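Local coordinates for 4-hydroxybutyrate coenzyme A transferase (PDB 2OAS), which probably transfers coenzyme A between carboxylic acids such as acetate and 4-hydroxybutyrate, and binds coenzyme A, at residues R359-A364 with P410-Q415; T375-V380 with R398-A403. All coordinates share one frame; numbering follows the deposited sequence.

Contact 1: residues R359-A364 with P410-Q415. With COA (coenzyme A), chain C.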
loop_
_atom_site.group_PDB
_atom_site.type_symbol
_atom_site.label_atom_id
_atom_site.label_comp_id
_atom_site.label_asym_id
_atom_site.label_seq_id
_atom_site.Cartn_x
_atom_site.Cartn_y
_atom_site.Cartn_z
ATOM N N ARG A 359 -14.869 -25.845 8.129
ATOM C CA ARG A 359 -13.862 -26.822 7.726
ATOM C C ARG A 359 -12.629 -26.127 7.172
ATOM O O ARG A 359 -11.570 -26.739 7.042
ATOM C CB ARG A 359 -14.416 -27.773 6.668
ATOM C CG ARG A 359 -15.810 -27.430 6.185
ATOM C CD ARG A 359 -16.852 -28.354 6.826
ATOM N NE ARG A 359 -18.194 -28.082 6.305
ATOM C CZ ARG A 359 -18.512 -28.101 5.011
ATOM N NH1 ARG A 359 -19.755 -27.828 4.627
ATOM N NH2 ARG A 359 -17.583 -28.396 4.104
ATOM N N ILE A 360 -12.767 -24.853 6.828
ATOM C CA ILE A 360 -11.639 -24.105 6.302
ATOM C C ILE A 360 -11.257 -22.987 7.269
ATOM O O ILE A 360 -12.109 -22.207 7.709
ATOM C CB ILE A 360 -11.965 -23.493 4.911
ATOM C CG1 ILE A 360 -12.329 -24.603 3.919
ATOM C CG2 ILE A 360 -10.764 -22.708 4.392
ATOM C CD1 ILE A 360 -12.783 -24.108 2.541
ATOM N N SER A 361 -9.973 -22.924 7.602
ATOM C CA SER A 361 -9.460 -21.907 8.506
ATOM C C SER A 361 -9.103 -20.658 7.704
ATOM O O SER A 361 -8.339 -20.736 6.743
ATOM C CB SER A 361 -8.215 -22.439 9.221
ATOM O OG SER A 361 -7.622 -21.452 10.042
ATOM N N ARG A 362 -9.667 -19.511 8.083
ATOM C CA ARG A 362 -9.375 -18.269 7.378
ATOM C C ARG A 362 -7.932 -17.856 7.659
ATOM O O ARG A 362 -7.292 -17.140 6.882
ATOM C CB ARG A 362 -10.354 -17.169 7.796
ATOM C CG ARG A 362 -11.782 -17.457 7.369
ATOM C CD ARG A 362 -12.564 -16.188 7.154
ATOM N NE ARG A 362 -13.904 -16.483 6.675
ATOM C CZ ARG A 362 -14.765 -15.574 6.228
ATOM N NH1 ARG A 362 -15.964 -15.956 5.817
ATOM N NH2 ARG A 362 -14.438 -14.291 6.183
ATOM N N ILE A 363 -7.424 -18.321 8.791
ATOM C CA ILE A 363 -6.058 -18.052 9.170
ATOM C C ILE A 363 -5.288 -19.300 8.776
ATOM O O ILE A 363 -5.280 -20.297 9.499
ATOM C CB ILE A 363 -5.938 -17.844 10.663
ATOM C CG1 ILE A 363 -6.864 -16.711 11.090
ATOM C CG2 ILE A 363 -4.506 -17.552 11.029
ATOM C CD1 ILE A 363 -6.962 -16.551 12.572
ATOM N N ALA A 364 -4.666 -19.242 7.602
ATOM C CA ALA A 364 -3.894 -20.353 7.070
ATOM C C ALA A 364 -2.421 -20.098 7.298
ATOM O O ALA A 364 -1.996 -18.956 7.443
ATOM C CB ALA A 364 -4.157 -20.504 5.581
ATOM N N PRO A 410 -9.569 -23.219 17.478
ATOM C CA PRO A 410 -8.796 -24.282 18.122
ATOM C C PRO A 410 -8.646 -25.586 17.322
ATOM O O PRO A 410 -7.711 -26.343 17.554
ATOM C CB PRO A 410 -9.514 -24.469 19.461
ATOM C CG PRO A 410 -10.914 -23.995 19.173
ATOM C CD PRO A 410 -10.682 -22.784 18.343
ATOM N N ASP A 411 -9.548 -25.853 16.380
ATOM C CA ASP A 411 -9.426 -27.074 15.592
ATOM C C ASP A 411 -8.249 -26.997 14.619
ATOM O O ASP A 411 -7.903 -27.994 13.993
ATOM C CB ASP A 411 -10.711 -27.374 14.797
ATOM C CG ASP A 411 -11.874 -27.830 15.685
ATOM O OD1 ASP A 411 -11.626 -28.201 16.863
ATOM O OD2 ASP A 411 -13.032 -27.832 15.191
ATOM N N PHE A 412 -7.635 -25.827 14.478
ATOM C CA PHE A 412 -6.506 -25.703 13.563
ATOM C C PHE A 412 -5.209 -25.226 14.229
ATOM O O PHE A 412 -4.176 -25.110 13.567
ATOM C CB PHE A 412 -6.830 -24.753 12.406
ATOM C CG PHE A 412 -8.092 -25.092 11.665
ATOM C CD1 PHE A 412 -9.285 -24.430 11.952
ATOM C CD2 PHE A 412 -8.084 -26.047 10.658
ATOM C CE1 PHE A 412 -10.453 -24.712 11.249
ATOM C CE2 PHE A 412 -9.251 -26.345 9.942
ATOM C CZ PHE A 412 -10.439 -25.669 10.239
ATOM N N ARG A 413 -5.264 -24.938 15.529
ATOM C CA ARG A 413 -4.097 -24.472 16.264
ATOM C C ARG A 413 -2.893 -25.381 16.060
ATOM O O ARG A 413 -1.804 -24.910 15.725
ATOM C CB ARG A 413 -4.407 -24.380 17.761
ATOM C CG ARG A 413 -4.654 -22.967 18.285
ATOM C CD ARG A 413 -5.875 -22.364 17.672
ATOM N NE ARG A 413 -6.934 -22.067 18.636
ATOM C CZ ARG A 413 -6.930 -21.038 19.479
ATOM N NH1 ARG A 413 -5.909 -20.199 19.494
ATOM N NH2 ARG A 413 -7.965 -20.829 20.284
ATOM N N GLU A 414 -3.099 -26.678 16.277
ATOM C CA GLU A 414 -2.059 -27.695 16.128
ATOM C C GLU A 414 -1.387 -27.625 14.749
ATOM O O GLU A 414 -0.158 -27.528 14.654
ATOM C CB GLU A 414 -2.662 -29.086 16.369
ATOM C CG GLU A 414 -1.979 -30.236 15.615
ATOM C CD GLU A 414 -2.988 -31.285 15.085
ATOM O OE1 GLU A 414 -3.452 -32.136 15.886
ATOM O OE2 GLU A 414 -3.314 -31.228 13.855
ATOM N N GLN A 415 -2.180 -27.672 13.680
ATOM C CA GLN A 415 -1.629 -27.583 12.328
ATOM C C GLN A 415 -0.861 -26.276 12.138
ATOM O O GLN A 415 0.292 -26.283 11.703
ATOM C CB GLN A 415 -2.729 -27.643 11.269
ATOM C CG GLN A 415 -3.010 -29.017 10.698
ATOM C CD GLN A 415 -1.794 -29.644 10.031
ATOM O OE1 GLN A 415 -1.089 -28.998 9.255
ATOM N NE2 GLN A 415 -1.551 -30.918 10.329
HETATM N N1A COA C . -11.374 -20.094 1.981
HETATM C C2A COA C . -12.457 -20.805 1.305
HETATM N N3A COA C . -13.760 -20.112 1.353
HETATM C C4A COA C . -13.945 -18.826 2.048
HETATM C C5A COA C . -12.867 -18.126 2.700
HETATM C C6A COA C . -11.550 -18.806 2.674
HETATM N N6A COA C . -10.427 -18.211 3.299
HETATM N N7A COA C . -13.326 -16.946 3.262
HETATM C C8A COA C . -14.691 -16.910 2.930
HETATM N N9A COA C . -15.094 -18.042 2.184
HETATM C C1B COA C . -16.410 -18.368 1.674
HETATM C C2B COA C . -17.624 -18.424 2.653
HETATM O O2B COA C . -18.083 -19.711 2.870
HETATM C C3B COA C . -18.692 -17.491 2.083
HETATM O O3B COA C . -19.953 -18.208 1.894
HETATM P P3B COA C . -21.268 -17.537 1.322
HETATM O O7A COA C . -21.730 -16.349 2.068
HETATM O O8A COA C . -21.029 -17.126 -0.094
HETATM O O9A COA C . -22.318 -18.545 1.301
HETATM C C4B COA C . -18.142 -16.910 0.836
HETATM O O4B COA C . -16.821 -17.430 0.611
HETATM C C5B COA C . -18.323 -15.364 1.149
HETATM O O5B COA C . -17.526 -14.958 2.274
HETATM P P1A COA C . -17.881 -13.767 3.376
HETATM O O1A COA C . -19.135 -13.946 4.053
HETATM O O2A COA C . -16.805 -13.644 4.431
HETATM O O3A COA C . -17.887 -12.481 2.459
HETATM P P2A COA C . -18.144 -11.041 2.990
HETATM O O4A COA C . -19.319 -10.485 2.323
HETATM O O5A COA C . -18.383 -11.033 4.422
HETATM O O6A COA C . -16.984 -10.146 2.883
HETATM C CBP COA C . -14.732 -9.400 2.011
HETATM C CCP COA C . -15.584 -10.210 3.149
HETATM C CDP COA C . -15.082 -10.436 0.884
HETATM C CEP COA C . -13.171 -9.452 2.314
HETATM C CAP COA C . -15.355 -7.879 1.647
HETATM O OAP COA C . -15.125 -7.196 2.918
HETATM C C9P COA C . -14.582 -7.124 0.560
HETATM O O9P COA C . -15.089 -7.042 -0.549
HETATM N N8P COA C . -13.334 -6.550 0.914
HETATM C C7P COA C . -12.360 -5.769 0.165
HETATM C C6P COA C . -11.990 -4.345 0.724
HETATM C C5P COA C . -12.893 -3.249 0.330
HETATM O O5P COA C . -12.435 -2.148 0.005
HETATM N N4P COA C . -14.295 -3.579 0.348
HETATM C C3P COA C . -15.479 -2.800 0.015
HETATM C C2P COA C . -15.599 -1.377 0.679
HETATM S S1P COA C . -15.880 -0.049 -0.527
#

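Contact 2: residues T375-V380 with R398-A403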
loop_
_atom_site.group_PDB
_atom_site.type_symbol
_atom_site.label_atom_id
_atom_site.label_comp_id
_atom_site.label_asym_id
_atom_site.label_seq_id
_atom_site.Cartn_x
_atom_site.Cartn_y
_atom_site.Cartn_z
ATOM N N THR A 375 -3.915 -6.266 1.353
ATOM C CA THR A 375 -3.216 -5.545 2.404
ATOM C C THR A 375 -1.996 -6.383 2.792
ATOM O O THR A 375 -2.106 -7.571 3.069
ATOM C CB THR A 375 -4.135 -5.352 3.616
ATOM O OG1 THR A 375 -5.273 -4.591 3.218
ATOM C CG2 THR A 375 -3.418 -4.635 4.732
ATOM N N THR A 376 -0.836 -5.740 2.816
ATOM C CA THR A 376 0.417 -6.413 3.102
ATOM C C THR A 376 0.782 -6.499 4.575
ATOM O O THR A 376 0.155 -5.865 5.420
ATOM C CB THR A 376 1.552 -5.707 2.358
ATOM O OG1 THR A 376 1.696 -4.376 2.865
ATOM C CG2 THR A 376 1.228 -5.613 0.873
ATOM N N ARG A 377 1.803 -7.303 4.868
ATOM C CA ARG A 377 2.318 -7.474 6.227
ATOM C C ARG A 377 2.512 -6.133 6.916
ATOM O O ARG A 377 1.969 -5.884 7.988
ATOM C CB ARG A 377 3.696 -8.113 6.214
ATOM C CG ARG A 377 3.778 -9.503 5.761
ATOM C CD ARG A 377 5.233 -9.868 5.547
ATOM N NE ARG A 377 5.365 -11.306 5.378
ATOM C CZ ARG A 377 6.394 -11.909 4.801
ATOM N NH1 ARG A 377 7.411 -11.202 4.320
ATOM N NH2 ARG A 377 6.395 -13.225 4.697
ATOM N N ALA A 378 3.326 -5.289 6.292
ATOM C CA ALA A 378 3.673 -3.975 6.838
ATOM C C ALA A 378 2.482 -3.093 7.174
ATOM O O ALA A 378 2.578 -2.218 8.029
ATOM C CB ALA A 378 4.611 -3.249 5.865
ATOM N N HIS A 379 1.367 -3.334 6.490
ATOM C CA HIS A 379 0.135 -2.559 6.697
ATOM C C HIS A 379 -0.626 -2.923 7.962
ATOM O O HIS A 379 -1.041 -2.061 8.714
ATOM C CB HIS A 379 -0.826 -2.757 5.527
ATOM C CG HIS A 379 -0.599 -1.822 4.386
ATOM N ND1 HIS A 379 -0.151 -2.243 3.153
ATOM C CD2 HIS A 379 -0.732 -0.476 4.301
ATOM C CE1 HIS A 379 -0.011 -1.197 2.358
ATOM N NE2 HIS A 379 -0.356 -0.113 3.031
ATOM N N VAL A 380 -0.812 -4.210 8.173
ATOM C CA VAL A 380 -1.594 -4.685 9.291
ATOM C C VAL A 380 -1.293 -4.128 10.683
ATOM O O VAL A 380 -0.145 -3.911 11.069
ATOM C CB VAL A 380 -1.556 -6.234 9.334
ATOM C CG1 VAL A 380 -2.472 -6.759 10.428
ATOM C CG2 VAL A 380 -1.972 -6.785 7.983
ATOM N N ARG A 398 7.768 -14.400 14.217
ATOM C CA ARG A 398 7.375 -15.402 15.198
ATOM C C ARG A 398 6.323 -14.846 16.164
ATOM O O ARG A 398 5.439 -15.572 16.624
ATOM C CB ARG A 398 8.582 -15.929 15.968
ATOM C CG ARG A 398 9.262 -14.916 16.862
ATOM C CD ARG A 398 10.353 -15.590 17.692
ATOM N NE ARG A 398 11.023 -14.656 18.591
ATOM C CZ ARG A 398 12.021 -14.987 19.407
ATOM N NH1 ARG A 398 12.465 -16.236 19.433
ATOM N NH2 ARG A 398 12.570 -14.068 20.199
ATOM N N GLU A 399 6.412 -13.555 16.462
ATOM C CA GLU A 399 5.453 -12.919 17.362
ATOM C C GLU A 399 4.079 -12.852 16.703
ATOM O O GLU A 399 3.057 -13.095 17.349
ATOM C CB GLU A 399 5.924 -11.514 17.733
ATOM C CG GLU A 399 7.176 -11.508 18.607
ATOM C CD GLU A 399 7.694 -10.111 18.938
ATOM O OE1 GLU A 399 8.579 -10.012 19.817
ATOM O OE2 GLU A 399 7.225 -9.124 18.324
ATOM N N ARG A 400 4.070 -12.534 15.413
ATOM C CA ARG A 400 2.858 -12.434 14.625
ATOM C C ARG A 400 2.178 -13.804 14.520
ATOM O O ARG A 400 0.982 -13.950 14.785
ATOM C CB ARG A 400 3.188 -11.901 13.217
ATOM C CG ARG A 400 3.736 -10.458 13.195
ATOM C CD ARG A 400 4.509 -10.121 11.904
ATOM N NE ARG A 400 3.686 -9.540 10.845
ATOM C CZ ARG A 400 3.419 -8.242 10.710
ATOM N NH1 ARG A 400 3.909 -7.354 11.565
ATOM N NH2 ARG A 400 2.655 -7.827 9.709
ATOM N N ALA A 401 2.950 -14.813 14.133
ATOM C CA ALA A 401 2.415 -16.151 13.994
ATOM C C ALA A 401 1.849 -16.625 15.321
ATOM O O ALA A 401 0.763 -17.210 15.370
ATOM C CB ALA A 401 3.500 -17.094 13.520
ATOM N N GLN A 402 2.573 -16.372 16.403
ATOM C CA GLN A 402 2.093 -16.794 17.709
ATOM C C GLN A 402 0.735 -16.158 18.011
ATOM O O GLN A 402 -0.223 -16.863 18.335
ATOM C CB GLN A 402 3.110 -16.426 18.791
ATOM C CG GLN A 402 2.685 -16.815 20.185
ATOM C CD GLN A 402 2.439 -18.314 20.324
ATOM O OE1 GLN A 402 3.374 -19.122 20.337
ATOM N NE2 GLN A 402 1.166 -18.693 20.421
ATOM N N ALA A 403 0.645 -14.830 17.885
ATOM C CA ALA A 403 -0.605 -14.119 18.168
ATOM C C ALA A 403 -1.757 -14.555 17.273
ATOM O O ALA A 403 -2.899 -14.660 17.719
ATOM C CB ALA A 403 -0.401 -12.611 18.038
#

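Contact 1: residues R359-A364 with P410-Q415
Ser361 lays its CB over the ring of Phe412, joining a short antiparallel hairpin (strands 354-355 and 360-361) to helix 410-422 in the C-terminal half of this CoA transferase. The CH-pi contact is nearly centred: CB of Ser361 is 3.6 Å from the centroid of the Phe412 ring, 13° off the normal. A serine suits the place, since its small CB can sit close over the ring centre while OG, anti to the backbone N (chi1 176°), turns along its own segment and donates to Ile363 O at 2.7 Å. Carbonyl O of Arg359 meets the ring edge, 3.6 Å from CZ of Phe412. An alanine in place of Phe412 is likely to leave Ser361 CB without its aromatic cover and to open a gap between strand and helix.

Other residues of 359-364 face coenzyme A. Ile360 sets out from its backbone away from the helix, and its CD1 packs 3.5 Å from C2A of the apolar adenine face. The extended Arg362 makes the polar contact, a charge match for the diphosphate, while C8A of coenzyme A lies over one guanidinium face. Both terminal nitrogens of Arg362 grip one oxygen: NH1 at 2.8 Å and NH2 at 3.0 Å from O2A of coenzyme A.

Contact 2: residues T375-V380 with R398-A403
The guanidinium of Arg400 meets the carbonyl O of Arg377 at its edge, in its own plane. NH2 of Arg400 lies 2.7 Å from that oxygen, yet the bond is weak because the N-H...O angle is only 128°. Alongside it, CB of Arg377 comes to 3.7 Å from the same NH2, adding a nonpolar neighbour. The bend in the long side chain at chi3 (91°) turns the planar head toward the carbonyl. Its other nitrogens are also engaged, NE by Thr313 O and NH1, weakly, by Arg395 O. Arginine suits this buried position, for several N-H groups on one flat head can serve carbonyls from separate parts of the chain.

The contact joins helix 397-405 to the loop that runs from strand 373-375, at the edge of a four-stranded mixed sheet, to strand 382-385 of the six-stranded mixed sheet in the family's C-terminal domain. Within that loop, His379 N donates to Thr376 O at 3.0 Å, and the side chains repeat the link: OG1 of Thr376 and ND1 of His379 are hydrogen-bonded at 2.8 Å. Here threonine places a short hydroxyl within reach of the imidazole, whose ring also packs edge-to-face with Phe96 of the second subunit.

Arg377 points its extended side chain elsewhere, to a salt bridge with Asp319 of the second subunit. That acid would be expected to offset its charge, and the guanidinium groups of Arg377 and Arg400, of like charge, have their NE atoms 6.0 Å apart.

Overall arrangement
Contact 1 is a surface contact and contact 2 a buried one, although both lie on the same side of the chain's centre, their own centres about 17 Å apart. Each joins a helix to a strand or turn, and the helices, 397-405 and 410-422, are consecutive in the chain; contact 2 is nested within the loop that contact 1 closes. The two do not touch. Their chemistry follows their surroundings: contact 1 sets an aromatic ring against a CH2 and a backbone carbonyl, with no hydrogen bond across it, while Arg362 faces the ligand; contact 2 is made chiefly by an arginine head giving a weak hydrogen bond to a main-chain oxygen, beside the subunit interface.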